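PDB 2HQB: transcriptional activator of comK gene from Bacillus halodurans, which is a putative activator of the competence gene comK, built like a BMP-family substrate-binding lipoprotein, and may bind a small ligand. Local coordinates for residues S122-H127 / Q181-Y186; T126-V131 / E155-Y160. All blocks are in the same frame, centred on the assembly; numbering follows the deposited sequence.

Interaction 1: residues S122-H127 / Q181-Y186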
ATOM      1  N   SER A 122     -21.191  -5.355   4.489  1.00 60.16           N
ATOM      2  CA  SER A 122     -22.068  -4.955   5.575  1.00 58.89           C
ATOM      3  C   SER A 122     -22.784  -3.652   5.248  1.00 59.44           C
ATOM      4  O   SER A 122     -23.931  -3.464   5.586  1.00 64.57           O
ATOM      5  CB  SER A 122     -21.266  -4.772   6.866  1.00 61.15           C
ATOM      6  OG  SER A 122     -21.280  -3.417   7.293  1.00 64.41           O
HETATM    7  N   MSE A 123     -22.104  -2.746   4.576  1.00 64.03           N
HETATM    8  CA  MSE A 123     -22.705  -1.464   4.260  1.00 67.73           C
HETATM    9  C   MSE A 123     -23.399  -1.423   2.926  1.00 65.64           C
HETATM   10  O   MSE A 123     -23.676  -0.342   2.397  1.00 65.59           O
HETATM   11  CB  MSE A 123     -21.634  -0.379   4.311  1.00 77.99           C
HETATM   12  CG  MSE A 123     -21.172  -0.100   5.708  1.00 94.45           C
HETATM   13 SE   MSE A 123     -22.737   0.325   6.764  1.00118.77          SE
HETATM   14  CE  MSE A 123     -23.117   2.067   5.994  1.00100.88           C
ATOM     15  N   SER A 124     -23.684  -2.592   2.373  1.00 62.52           N
ATOM     16  CA  SER A 124     -24.328  -2.618   1.082  1.00 63.03           C
ATOM     17  C   SER A 124     -25.807  -2.850   1.195  1.00 66.18           C
ATOM     18  O   SER A 124     -26.279  -3.624   2.041  1.00 67.89           O
ATOM     19  CB  SER A 124     -23.716  -3.695   0.190  1.00 60.55           C
ATOM     20  OG  SER A 124     -24.261  -3.628  -1.120  1.00 54.43           O
ATOM     21  N   GLU A 125     -26.537  -2.151   0.340  1.00 66.54           N
ATOM     22  CA  GLU A 125     -27.973  -2.298   0.287  1.00 70.09           C
ATOM     23  C   GLU A 125     -28.310  -3.421  -0.688  1.00 70.35           C
ATOM     24  O   GLU A 125     -29.087  -4.314  -0.368  1.00 74.88           O
ATOM     25  CB  GLU A 125     -28.605  -0.998  -0.167  1.00 71.80           C
ATOM     26  CG  GLU A 125     -28.802   0.003   0.958  1.00 87.07           C
ATOM     27  CD  GLU A 125     -29.935  -0.387   1.889  1.00 93.50           C
ATOM     28  OE1 GLU A 125     -29.768  -1.353   2.672  1.00 89.92           O
ATOM     29  OE2 GLU A 125     -30.999   0.273   1.824  1.00 94.30           O
ATOM     30  N   THR A 126     -27.688  -3.380  -1.865  1.00 67.35           N
ATOM     31  CA  THR A 126     -27.910  -4.372  -2.904  1.00 66.12           C
ATOM     32  C   THR A 126     -27.096  -5.633  -2.754  1.00 67.86           C
ATOM     33  O   THR A 126     -27.058  -6.447  -3.671  1.00 67.56           O
ATOM     34  CB  THR A 126     -27.547  -3.848  -4.289  1.00 68.50           C
ATOM     35  OG1 THR A 126     -28.005  -2.506  -4.428  1.00 67.47           O
ATOM     36  CG2 THR A 126     -28.204  -4.729  -5.380  1.00 73.59           C
ATOM     37  N   HIS A 127     -26.431  -5.810  -1.625  1.00 71.32           N
ATOM     38  CA  HIS A 127     -25.604  -6.998  -1.470  1.00 73.40           C
ATOM     39  C   HIS A 127     -24.787  -7.252  -2.737  1.00 72.95           C
ATOM     40  O   HIS A 127     -24.624  -8.392  -3.178  1.00 69.63           O
ATOM     41  CB  HIS A 127     -26.491  -8.186  -1.148  1.00 75.14           C
ATOM     42  CG  HIS A 127     -26.948  -8.190   0.270  1.00 76.24           C
ATOM     43  ND1 HIS A 127     -27.345  -7.040   0.915  1.00 77.59           N
ATOM     44  CD2 HIS A 127     -26.999  -9.180   1.190  1.00 70.65           C
ATOM     45  CE1 HIS A 127     -27.615  -7.318   2.177  1.00 69.56           C
ATOM     46  NE2 HIS A 127     -27.411  -8.609   2.369  1.00 74.32           N
ATOM     47  N   GLN A 181     -26.219  -2.334 -10.329  1.00 72.86           N
ATOM     48  CA  GLN A 181     -26.670  -2.085  -8.967  1.00 73.06           C
ATOM     49  C   GLN A 181     -25.599  -2.340  -7.919  1.00 69.86           C
ATOM     50  O   GLN A 181     -25.888  -2.879  -6.861  1.00 70.70           O
ATOM     51  CB  GLN A 181     -27.919  -2.919  -8.649  1.00 78.52           C
ATOM     52  CG  GLN A 181     -28.991  -2.913  -9.747  1.00 90.39           C
ATOM     53  CD  GLN A 181     -29.548  -1.522 -10.070  1.00103.83           C
ATOM     54  OE1 GLN A 181     -28.831  -0.640 -10.558  1.00 97.61           O
ATOM     55  NE2 GLN A 181     -30.842  -1.327  -9.802  1.00111.10           N
ATOM     56  N   VAL A 182     -24.360  -1.961  -8.217  1.00 67.86           N
ATOM     57  CA  VAL A 182     -23.277  -2.124  -7.253  1.00 65.83           C
ATOM     58  C   VAL A 182     -23.278  -0.795  -6.488  1.00 64.18           C
ATOM     59  O   VAL A 182     -23.379   0.278  -7.084  1.00 68.60           O
ATOM     60  CB  VAL A 182     -21.901  -2.353  -7.955  1.00 67.79           C
ATOM     61  CG1 VAL A 182     -20.883  -2.865  -6.958  1.00 60.97           C
ATOM     62  CG2 VAL A 182     -22.040  -3.343  -9.093  1.00 68.35           C
ATOM     63  N   ASP A 183     -23.158  -0.856  -5.173  1.00 63.33           N
ATOM     64  CA  ASP A 183     -23.217   0.362  -4.385  1.00 64.54           C
ATOM     65  C   ASP A 183     -22.061   0.625  -3.405  1.00 61.77           C
ATOM     66  O   ASP A 183     -22.059   1.625  -2.690  1.00 62.63           O
ATOM     67  CB  ASP A 183     -24.557   0.389  -3.644  1.00 73.80           C
ATOM     68  CG  ASP A 183     -24.764  -0.834  -2.752  1.00 77.10           C
ATOM     69  OD1 ASP A 183     -25.790  -0.873  -2.031  1.00 79.35           O
ATOM     70  OD2 ASP A 183     -23.906  -1.752  -2.773  1.00 76.82           O
ATOM     71  N   VAL A 184     -21.101  -0.284  -3.341  1.00 56.70           N
ATOM     72  CA  VAL A 184     -19.938  -0.095  -2.488  1.00 51.74           C
ATOM     73  C   VAL A 184     -18.753  -0.462  -3.373  1.00 51.81           C
ATOM     74  O   VAL A 184     -18.696  -1.575  -3.909  1.00 53.13           O
ATOM     75  CB  VAL A 184     -19.981  -1.006  -1.258  1.00 50.24           C
ATOM     76  CG1 VAL A 184     -18.836  -0.678  -0.320  1.00 43.63           C
ATOM     77  CG2 VAL A 184     -21.306  -0.839  -0.557  1.00 42.14           C
ATOM     78  N   PHE A 185     -17.827   0.483  -3.540  1.00 50.70           N
ATOM     79  CA  PHE A 185     -16.651   0.264  -4.382  1.00 49.10           C
ATOM     80  C   PHE A 185     -15.251   0.296  -3.702  1.00 50.21           C
ATOM     81  O   PHE A 185     -14.989   1.016  -2.719  1.00 46.85           O
ATOM     82  CB  PHE A 185     -16.689   1.242  -5.547  1.00 37.73           C
ATOM     83  CG  PHE A 185     -17.948   1.156  -6.372  1.00 47.14           C
ATOM     84  CD1 PHE A 185     -19.134   1.734  -5.928  1.00 50.60           C
ATOM     85  CD2 PHE A 185     -17.932   0.559  -7.630  1.00 53.96           C
ATOM     86  CE1 PHE A 185     -20.288   1.729  -6.731  1.00 53.01           C
ATOM     87  CE2 PHE A 185     -19.080   0.550  -8.443  1.00 61.42           C
ATOM     88  CZ  PHE A 185     -20.258   1.139  -7.990  1.00 55.07           C
ATOM     89  N   TYR A 186     -14.368  -0.542  -4.236  1.00 48.86           N
ATOM     90  CA  TYR A 186     -12.997  -0.666  -3.762  1.00 45.95           C
ATOM     91  C   TYR A 186     -12.137  -0.387  -4.988  1.00 44.39           C
ATOM     92  O   TYR A 186     -11.790  -1.314  -5.722  1.00 45.47           O
ATOM     93  CB  TYR A 186     -12.743  -2.092  -3.266  1.00 32.06           C
ATOM     94  CG  TYR A 186     -11.393  -2.271  -2.621  1.00 37.47           C
ATOM     95  CD1 TYR A 186     -10.813  -1.243  -1.857  1.00 36.32           C
ATOM     96  CD2 TYR A 186     -10.693  -3.466  -2.740  1.00 39.17           C
ATOM     97  CE1 TYR A 186      -9.555  -1.411  -1.221  1.00 22.61           C
ATOM     98  CE2 TYR A 186      -9.439  -3.633  -2.104  1.00 41.61           C
ATOM     99  CZ  TYR A 186      -8.891  -2.598  -1.349  1.00 31.78           C
ATOM    100  OH  TYR A 186      -7.697  -2.782  -0.700  1.00 39.09           O
TER
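Asp183 reaches across to Ser124, Glu125 and Thr126 in the loop 123-127 and takes three hydrogen bonds there. Its CB points toward the loop. CG sits between the backbone N and the carbonyl carbon (chi1 58°). Beyond it, the two carboxylate oxygens share the donors. OD2 takes the hydroxyl of Ser124 through its syn lone pair. Ser124 OG, anti to its own backbone N, reaches to 2.5 Å from Asp183 OD2. OD1 takes two backbone amides. Glu125 N lies 2.8 Å from Asp183 OD1, on the syn side and close to the carboxylate plane. Thr126 N comes from above that plane, 3.1 Å from Asp183 OD1, in a nearly straight bond. Ser124 OG also has a weak hydrogen bond from Lys128 N.

Beside the carboxylate, Thr126 CG2 packs on Gln181 CB at 3.7 Å. Thr126 OG1 gives a weak hydrogen bond to Gln181 O. Gln181 is the C-prime residue of the Schellman motif that ends helix 167-178. On the other flank, Val184 CG2 meets Ser124 CB at 3.8 Å. The contact thus joins the loop after helix 110-122 to the start of strand 184-186. Three donors from consecutive residues spread over both oxygens fix the rotation of the carboxylate. They would be expected to stabilise its negative charge, with Glu125 OE1, 6.2 Å from Asp183 OD1, opposing this modestly.

Interaction 2: residues T126-V131 / E155-Y160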
ATOM      1  N   THR A 126     -27.688  -3.380  -1.865  1.00 67.35           N
ATOM      2  CA  THR A 126     -27.910  -4.372  -2.904  1.00 66.12           C
ATOM      3  C   THR A 126     -27.096  -5.633  -2.754  1.00 67.86           C
ATOM      4  O   THR A 126     -27.058  -6.447  -3.671  1.00 67.56           O
ATOM      5  CB  THR A 126     -27.547  -3.848  -4.289  1.00 68.50           C
ATOM      6  OG1 THR A 126     -28.005  -2.506  -4.428  1.00 67.47           O
ATOM      7  CG2 THR A 126     -28.204  -4.729  -5.380  1.00 73.59           C
ATOM      8  N   HIS A 127     -26.431  -5.810  -1.625  1.00 71.32           N
ATOM      9  CA  HIS A 127     -25.604  -6.998  -1.470  1.00 73.40           C
ATOM     10  C   HIS A 127     -24.787  -7.252  -2.737  1.00 72.95           C
ATOM     11  O   HIS A 127     -24.624  -8.392  -3.178  1.00 69.63           O
ATOM     12  CB  HIS A 127     -26.491  -8.186  -1.148  1.00 75.14           C
ATOM     13  CG  HIS A 127     -26.948  -8.190   0.270  1.00 76.24           C
ATOM     14  ND1 HIS A 127     -27.345  -7.040   0.915  1.00 77.59           N
ATOM     15  CD2 HIS A 127     -26.999  -9.180   1.190  1.00 70.65           C
ATOM     16  CE1 HIS A 127     -27.615  -7.318   2.177  1.00 69.56           C
ATOM     17  NE2 HIS A 127     -27.411  -8.609   2.369  1.00 74.32           N
ATOM     18  N   LYS A 128     -24.296  -6.154  -3.315  1.00 71.40           N
ATOM     19  CA  LYS A 128     -23.478  -6.168  -4.521  1.00 68.31           C
ATOM     20  C   LYS A 128     -22.302  -5.198  -4.359  1.00 69.84           C
ATOM     21  O   LYS A 128     -22.472  -3.980  -4.492  1.00 74.89           O
ATOM     22  CB  LYS A 128     -24.306  -5.757  -5.734  1.00 56.67           C
ATOM     23  CG  LYS A 128     -25.259  -6.828  -6.211  1.00 56.28           C
ATOM     24  CD  LYS A 128     -25.884  -6.383  -7.531  1.00 71.57           C
ATOM     25  CE  LYS A 128     -26.722  -7.466  -8.184  1.00 70.00           C
ATOM     26  NZ  LYS A 128     -27.281  -6.971  -9.469  1.00 79.07           N
ATOM     27  N   VAL A 129     -21.118  -5.740  -4.076  1.00 62.52           N
ATOM     28  CA  VAL A 129     -19.920  -4.931  -3.894  1.00 54.34           C
ATOM     29  C   VAL A 129     -18.996  -5.142  -5.084  1.00 57.70           C
ATOM     30  O   VAL A 129     -19.079  -6.169  -5.767  1.00 54.03           O
ATOM     31  CB  VAL A 129     -19.170  -5.356  -2.667  1.00 43.18           C
ATOM     32  CG1 VAL A 129     -20.103  -5.401  -1.487  1.00 44.43           C
ATOM     33  CG2 VAL A 129     -18.544  -6.716  -2.914  1.00 41.68           C
ATOM     34  N   GLY A 130     -18.110  -4.174  -5.323  1.00 57.68           N
ATOM     35  CA  GLY A 130     -17.194  -4.288  -6.446  1.00 52.23           C
ATOM     36  C   GLY A 130     -15.782  -3.747  -6.265  1.00 51.29           C
ATOM     37  O   GLY A 130     -15.538  -2.775  -5.527  1.00 48.04           O
ATOM     38  N   VAL A 131     -14.847  -4.405  -6.948  1.00 49.30           N
ATOM     39  CA  VAL A 131     -13.461  -4.007  -6.947  1.00 49.91           C
ATOM     40  C   VAL A 131     -13.060  -3.578  -8.343  1.00 52.87           C
ATOM     41  O   VAL A 131     -13.324  -4.313  -9.288  1.00 57.41           O
ATOM     42  CB  VAL A 131     -12.514  -5.161  -6.596  1.00 47.49           C
ATOM     43  CG1 VAL A 131     -11.052  -4.679  -6.707  1.00 48.78           C
ATOM     44  CG2 VAL A 131     -12.769  -5.636  -5.220  1.00 48.88           C
ATOM     45  N   GLU A 155     -22.779 -10.753  -3.739  1.00 58.79           N
ATOM     46  CA  GLU A 155     -22.129 -11.043  -5.006  1.00 62.40           C
ATOM     47  C   GLU A 155     -21.102  -9.937  -5.303  1.00 67.05           C
ATOM     48  O   GLU A 155     -21.471  -8.763  -5.455  1.00 67.10           O
ATOM     49  CB  GLU A 155     -23.156 -11.099  -6.142  1.00 57.39           C
ATOM     50  CG  GLU A 155     -22.537 -10.885  -7.493  1.00 59.12           C
ATOM     51  CD  GLU A 155     -23.369 -11.422  -8.641  1.00 73.06           C
ATOM     52  OE1 GLU A 155     -24.540 -10.984  -8.814  1.00 69.68           O
ATOM     53  OE2 GLU A 155     -22.826 -12.286  -9.380  1.00 78.26           O
ATOM     54  N   ALA A 156     -19.825 -10.328  -5.398  1.00 65.95           N
ATOM     55  CA  ALA A 156     -18.719  -9.401  -5.659  1.00 60.25           C
ATOM     56  C   ALA A 156     -18.365  -9.221  -7.137  1.00 55.38           C
ATOM     57  O   ALA A 156     -18.261 -10.176  -7.880  1.00 59.45           O
ATOM     58  CB  ALA A 156     -17.486  -9.848  -4.882  1.00 54.05           C
ATOM     59  N   PHE A 157     -18.187  -7.980  -7.561  1.00 52.33           N
ATOM     60  CA  PHE A 157     -17.822  -7.715  -8.939  1.00 54.10           C
ATOM     61  C   PHE A 157     -16.403  -7.186  -9.024  1.00 52.64           C
ATOM     62  O   PHE A 157     -16.071  -6.176  -8.414  1.00 50.85           O
ATOM     63  CB  PHE A 157     -18.746  -6.687  -9.562  1.00 53.34           C
ATOM     64  CG  PHE A 157     -20.119  -7.173  -9.765  1.00 57.68           C
ATOM     65  CD1 PHE A 157     -20.902  -7.540  -8.680  1.00 62.12           C
ATOM     66  CD2 PHE A 157     -20.660  -7.223 -11.035  1.00 57.93           C
ATOM     67  CE1 PHE A 157     -22.219  -7.943  -8.860  1.00 57.83           C
ATOM     68  CE2 PHE A 157     -21.977  -7.628 -11.225  1.00 58.46           C
ATOM     69  CZ  PHE A 157     -22.761  -7.986 -10.140  1.00 52.62           C
ATOM     70  N   VAL A 158     -15.577  -7.872  -9.802  1.00 52.21           N
ATOM     71  CA  VAL A 158     -14.194  -7.481  -9.989  1.00 47.77           C
ATOM     72  C   VAL A 158     -13.962  -7.113 -11.432  1.00 43.40           C
ATOM     73  O   VAL A 158     -14.218  -7.908 -12.316  1.00 41.18           O
ATOM     74  CB  VAL A 158     -13.241  -8.618  -9.642  1.00 39.72           C
ATOM     75  CG1 VAL A 158     -11.821  -8.172  -9.845  1.00 35.87           C
ATOM     76  CG2 VAL A 158     -13.453  -9.048  -8.213  1.00 45.89           C
ATOM     77  N   ARG A 159     -13.506  -5.884 -11.649  1.00 45.99           N
ATOM     78  CA  ARG A 159     -13.168  -5.373 -12.980  1.00 47.35           C
ATOM     79  C   ARG A 159     -11.698  -4.973 -12.906  1.00 47.07           C
ATOM     80  O   ARG A 159     -11.244  -4.420 -11.911  1.00 46.81           O
ATOM     81  CB  ARG A 159     -14.011  -4.147 -13.357  1.00 46.56           C
ATOM     82  CG  ARG A 159     -15.481  -4.442 -13.624  1.00 57.38           C
ATOM     83  CD  ARG A 159     -15.651  -5.588 -14.604  1.00 59.16           C
ATOM     84  NE  ARG A 159     -16.173  -6.783 -13.948  1.00 59.51           N
ATOM     85  CZ  ARG A 159     -17.405  -7.249 -14.129  1.00 65.35           C
ATOM     86  NH1 ARG A 159     -18.251  -6.627 -14.948  1.00 63.47           N
ATOM     87  NH2 ARG A 159     -17.795  -8.342 -13.493  1.00 62.16           N
ATOM     88  N   TYR A 160     -10.959  -5.258 -13.965  1.00 47.39           N
ATOM     89  CA  TYR A 160      -9.543  -4.937 -14.012  1.00 44.84           C
ATOM     90  C   TYR A 160      -9.247  -3.773 -14.951  1.00 43.98           C
ATOM     91  O   TYR A 160      -9.701  -3.758 -16.083  1.00 45.39           O
ATOM     92  CB  TYR A 160      -8.736  -6.186 -14.450  1.00 33.69           C
ATOM     93  CG  TYR A 160      -8.711  -7.266 -13.372  1.00 39.58           C
ATOM     94  CD1 TYR A 160      -9.386  -8.491 -13.532  1.00 39.60           C
ATOM     95  CD2 TYR A 160      -8.110  -7.008 -12.145  1.00 40.40           C
ATOM     96  CE1 TYR A 160      -9.473  -9.405 -12.498  1.00 27.34           C
ATOM     97  CE2 TYR A 160      -8.189  -7.904 -11.113  1.00 52.09           C
ATOM     98  CZ  TYR A 160      -8.877  -9.100 -11.282  1.00 51.30           C
ATOM     99  OH  TYR A 160      -8.986  -9.921 -10.174  1.00 56.03           O
TER
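Phe157 and Val129 meet through their backbones, in the middle of a parallel strand pair. Phe157 N donates to Val129 O at 2.7 Å. Phe157 O in turn accepts from Val131 N at 2.6 Å, and Val131 O accepts from Arg159 N at 2.8 Å. The bond from Val129 N to Glu155 O is weak, so the pairing is firmer from Val129 O onward. CA-H...O contacts accompany these bonds, such as Ala156 CA to Val129 O.

The two strands are the beta strands of a right-handed beta-alpha-beta crossover, connected by helix 139-150. Strand 155-160 is the outermost strand on this side of the mixed sheet, in a domain of the periplasmic binding protein type.

Apolar contacts lie on both faces. On the face covered by helix 139-150, Val129 CG2 touches Ala156 CB at 3.8 Å. Val131 CB and Val158 CG2 are more loosely packed, 4.3 Å apart. On the other face, Lys128 CG approaches the Phe157 ring obliquely, 4.2 Å from CE1. Leu177 of helix 167-178 also touches this ring.

Among the charged groups, Lys128 runs beside Glu155, pointing the same way. Lys128 NZ is hydrogen-bonded to the backbone O of Glu180 and stays 4.9 Å from Glu155 OE1.

In the fold
Interactions 1 and 2 have centres about 8 Å apart and share Thr126 and His127. Both start from the same piece of chain. In interaction 1 the loop before strand 128-133 meets the chain entering strand 184-186. In interaction 2 strand 128-133 pairs with 155-160 on its other side. Strand 128-133 therefore lies between the two partners. Gly130 ties strand 128-133 to strand 184-186: Gly130 O is 2.8 Å from Tyr186 N, and Gly130 N is 3.0 Å from Val184 O, both probable hydrogen bonds. The backbone O of Gln181 lies 3.5 Å from Lys128 CB. The centres of interactions 1 and 2 lie about 23 and 21 Å from the centre of the chain, in the same domain.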